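Local coordinates for DNA repair protein rad60 (Schizosaccharomyces pombe, PDB 3GOE) that is required for repairing DNA double-strand breaks by recombination between sister chromatids, the piece here being its SUMO-like domain, at residues 14-17 with 18-21; 70-73 with 74-77. One frame throughout, in Å; residues are numbered along the deposited sequence.

Overall arrangement
Both contacts are tight local turns attached to neighbouring strands of the ubiquitin-like sheet in the SUMO-like domain of rad60. Contact 1 (14-17 with 18-21) comes first along the chain, where strand 9-16 runs out into the loop before strand 22-27; contact 2 (70-73 with 74-77) leads into strand 76-80. Their centres lie about 16 Å apart, yet they meet where the two parallel strands run side by side: Arg15 N lies 2.9 Å from Val77 O, and Leu14 CD1 packs 3.4 Å from Val77 CG2. A calcium ion is bound in the first turn, and the Asp75 carboxylate bridges the second; through Leu14 and Val77 the two polar turns border one apolar core.

Contact 1. Residues 14-17 with 18-21. With CA (calcium ion), chain B.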
# COMPACT_ATOMS: atom_id res chain seq x y z
N LEU A 14 -0.81 7.07 -0.36
CA LEU A 14 -1.38 6.50 -1.60
C LEU A 14 -2.05 7.65 -2.37
O LEU A 14 -3.06 8.19 -1.94
CB LEU A 14 -2.36 5.39 -1.31
CG LEU A 14 -1.75 4.00 -1.15
CD1 LEU A 14 -0.70 3.96 -0.07
CD2 LEU A 14 -2.79 2.93 -0.98
N ARG A 15 -1.47 8.02 -3.48
CA ARG A 15 -1.95 9.05 -4.37
C ARG A 15 -2.77 8.39 -5.49
O ARG A 15 -2.36 7.36 -6.01
CB ARG A 15 -0.81 9.84 -5.01
CG ARG A 15 0.20 10.55 -4.15
CD ARG A 15 1.32 11.24 -4.94
NE ARG A 15 2.27 12.00 -4.12
CZ ARG A 15 2.14 13.26 -3.77
NH1 ARG A 15 3.07 13.86 -3.04
NH2 ARG A 15 1.05 13.99 -4.14
N SER A 16 -3.87 8.98 -5.86
CA SER A 16 -4.69 8.42 -6.90
C SER A 16 -5.22 9.53 -7.82
O SER A 16 -5.77 10.50 -7.27
CB SER A 16 -5.84 7.65 -6.30
OG SER A 16 -6.58 7.11 -7.40
N SER A 17 -5.07 9.40 -9.12
CA SER A 17 -5.55 10.45 -10.01
C SER A 17 -7.05 10.39 -10.17
O SER A 17 -7.68 11.39 -10.56
CB SER A 17 -4.79 10.29 -11.35
OG SER A 17 -5.34 9.22 -12.08
N LYS A 18 -7.69 9.25 -9.91
CA LYS A 18 -9.11 9.07 -10.06
C LYS A 18 -9.84 8.83 -8.75
O LYS A 18 -11.02 8.52 -8.75
CB LYS A 18 -9.37 7.89 -10.98
CG LYS A 18 -8.96 7.99 -12.43
CD LYS A 18 -9.49 6.79 -13.20
CE LYS A 18 -9.17 6.83 -14.67
NZ LYS A 18 -9.67 5.60 -15.37
N SER A 19 -9.19 8.89 -7.61
CA SER A 19 -9.90 8.67 -6.33
C SER A 19 -9.12 9.43 -5.23
O SER A 19 -8.11 10.05 -5.49
CB SER A 19 -10.08 7.20 -6.01
OG SER A 19 -8.85 6.47 -5.98
N GLU A 20 -9.69 9.35 -4.03
CA GLU A 20 -9.21 10.13 -2.87
C GLU A 20 -7.83 9.65 -2.47
O GLU A 20 -7.60 8.47 -2.29
CB GLU A 20 -10.13 10.02 -1.65
CG GLU A 20 -9.74 10.76 -0.36
CD GLU A 20 -10.58 10.53 0.88
OE1 GLU A 20 -11.47 9.63 0.87
OE2 GLU A 20 -10.49 11.22 1.96
N ASP A 21 -6.92 10.58 -2.34
CA ASP A 21 -5.61 10.23 -1.84
C ASP A 21 -5.79 9.83 -0.40
O ASP A 21 -6.79 10.27 0.21
CB ASP A 21 -4.67 11.42 -1.97
CG ASP A 21 -4.40 11.86 -3.38
OD1 ASP A 21 -4.86 11.24 -4.36
OD2 ASP A 21 -3.70 12.88 -3.47
CA CA B . -6.47 12.11 -5.80
O HOH W 1 -1.42 13.22 -5.14
O HOH W 2 -6.15 6.37 -10.41
O HOH W 3 -8.28 12.67 -6.83
O HOH W 4 -5.08 12.93 -6.53
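Asp21 reaches back across the turn to Ser16 and places a single carboxylate oxygen, OD1, between a backbone N-H and a calcium ion. From Ser16 N the hydrogen bond to Asp21 OD1 is 2.9 Å long. It is nearly straight, at 168°, but it arrives from above the carboxylate plane, 48° out of it. The same OD1 binds the calcium ion at 2.3 Å, so one oxygen serves both. The Asp21 side chain thus leans toward the end of strand 9-16. Its other oxygen, OD2, accepts a bond from water 1, which in turn accepts one from Arg15 NH2 at the edge of the guanidinium and in its plane; the two charged groups are thus joined through water, while Arg15 NE is bound to Gln76.

Nearer the bend, two serine hydroxyls meet: Ser16 OG and Ser19 OG are hydrogen-bonded at 2.8 Å. The Ser16 hydroxyl is turned directly opposite the backbone N of its own residue (chi1 -179°), which directs it across the turn. Ser19 OG has a further partner in Tyr39 OH of helix 32-43, tying the loop to the helix. Water 2 is bonded to Ser16 OG and, weakly, to Lys18 N.

Carbonyl oxygens of the same two serines complete the protein's share of the metal site. Ser16 O binds the calcium ion at 2.3 Å and Ser19 O binds it at 2.6 Å, and water 3 is a further ligand. The two carbonyl oxygens lie close together and both bind the metal, whose positive charge probably offsets their mutual repulsion. The arrangement is a calcium site built into the hairpin connection between antiparallel strands 9-16 and 22-27 of a ubiquitin-like fold.

Contact 2. Residues 70-73 with 74-77; sequences ELED and EDQV
Glu70 joins Asp75 through water 5, which donates one bond to the backbone oxygen of Glu70 and another to Asp75 OD2. Next along the chain, Leu71 turns its side chain into the interior, where CD2 lies 3.7 Å from Val77 CG1. The two apolar side chains cross at about a right angle, and Phe55 of strand 52-55 touches both.

At Glu72 the backbone is gripped at both polar atoms by the same residue. Glu72 N donates to Asp75 OD2 over 2.8 Å. This bond is bent to 148° and meets the oxygen from above the carboxylate plane, 41° out of it. In return, Asp75 N donates to Glu72 O over 3.0 Å, closing a type II beta turn from Glu72 to Asp75. In Asp75, chi1 brings the carboxylate back over the turn, and chi2 turns OD2 to Glu72 N. Replacing this carboxylate by an alanine is likely to leave Glu72 N without its acceptor and water 5 with one acceptor fewer, the turn then relying on the bond from Asp75 N to Glu72 O.

Asp73 and Glu74 form the corner, and Glu74 takes the positive phi (75°) that the third position of such a turn calls for. Their side chains run side by side in the same direction, their carboxylate planes strongly twisted against each other; Asp73 OD1 and Glu74 OE2 are 4.4 Å from each other. Each acid is also held elsewhere: Asp73 OD2 accepts a bond from Thr11 N, and Glu74 OE1 makes a salt bridge to Arg23.

Five acidic residues within six positions would be expected to repel one another. Here N-H groups and water solvate carboxylates, and Arg23 probably offsets the charge of Glu74, so the repulsion among the acids is probably eased by these partners.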
# COMPACT_ATOMS: atom_id res chain seq x y z
N GLU A 70 10.49 -2.93 -1.44
CA GLU A 70 11.40 -1.90 -0.96
C GLU A 70 10.73 -0.72 -0.27
O GLU A 70 11.37 0.30 0.08
CB GLU A 70 12.27 -1.39 -2.14
CG GLU A 70 13.13 -2.57 -2.65
CD GLU A 70 14.17 -2.09 -3.63
OE1 GLU A 70 14.07 -0.92 -4.07
OE2 GLU A 70 15.07 -2.92 -3.94
N LEU A 71 9.43 -0.81 -0.04
CA LEU A 71 8.72 0.25 0.66
C LEU A 71 9.27 0.49 2.06
O LEU A 71 9.60 -0.45 2.78
CB LEU A 71 7.21 -0.11 0.73
CG LEU A 71 6.44 -0.09 -0.59
CD1 LEU A 71 5.07 -0.72 -0.38
CD2 LEU A 71 6.38 1.29 -1.14
N GLU A 72 9.33 1.76 2.42
CA GLU A 72 9.75 2.15 3.73
C GLU A 72 8.76 3.19 4.29
O GLU A 72 7.93 3.75 3.57
CB GLU A 72 11.15 2.77 3.72
CG GLU A 72 12.22 1.79 3.22
CD GLU A 72 13.48 2.49 2.75
OE1 GLU A 72 13.65 3.71 3.01
OE2 GLU A 72 14.36 1.87 2.12
N ASP A 73 8.87 3.43 5.57
CA ASP A 73 8.04 4.40 6.20
C ASP A 73 8.10 5.77 5.51
O ASP A 73 9.18 6.26 5.18
CB ASP A 73 8.51 4.51 7.66
CG ASP A 73 7.59 5.38 8.49
OD1 ASP A 73 8.06 6.36 9.10
OD2 ASP A 73 6.38 5.10 8.54
N GLU A 74 6.94 6.37 5.29
CA GLU A 74 6.73 7.65 4.66
C GLU A 74 6.93 7.62 3.14
O GLU A 74 6.94 8.67 2.52
CB GLU A 74 7.51 8.79 5.35
CG GLU A 74 7.04 8.99 6.79
CD GLU A 74 5.75 9.65 7.15
OE1 GLU A 74 4.96 10.06 6.26
OE2 GLU A 74 5.43 9.80 8.38
N ASP A 75 7.05 6.45 2.51
CA ASP A 75 7.07 6.35 1.10
C ASP A 75 5.68 6.65 0.50
O ASP A 75 4.67 6.64 1.21
CB ASP A 75 7.58 5.01 0.60
CG ASP A 75 9.08 4.93 0.56
OD1 ASP A 75 9.79 5.96 0.51
OD2 ASP A 75 9.63 3.77 0.56
N GLN A 76 5.72 6.92 -0.81
CA GLN A 76 4.52 7.22 -1.52
C GLN A 76 4.38 6.28 -2.72
O GLN A 76 5.37 5.90 -3.30
CB GLN A 76 4.42 8.67 -1.96
CG GLN A 76 5.56 9.14 -2.78
CD GLN A 76 5.57 10.68 -2.74
OE1 GLN A 76 4.56 11.32 -2.97
NE2 GLN A 76 6.75 11.29 -2.50
N VAL A 77 3.14 5.91 -2.99
CA VAL A 77 2.80 5.04 -4.11
C VAL A 77 1.61 5.65 -4.86
O VAL A 77 0.85 6.46 -4.35
CB VAL A 77 2.47 3.61 -3.69
CG1 VAL A 77 3.64 2.95 -2.97
CG2 VAL A 77 1.24 3.69 -2.85
O HOH W 5 12.07 2.93 -0.39
O HOH W 6 5.17 7.32 10.03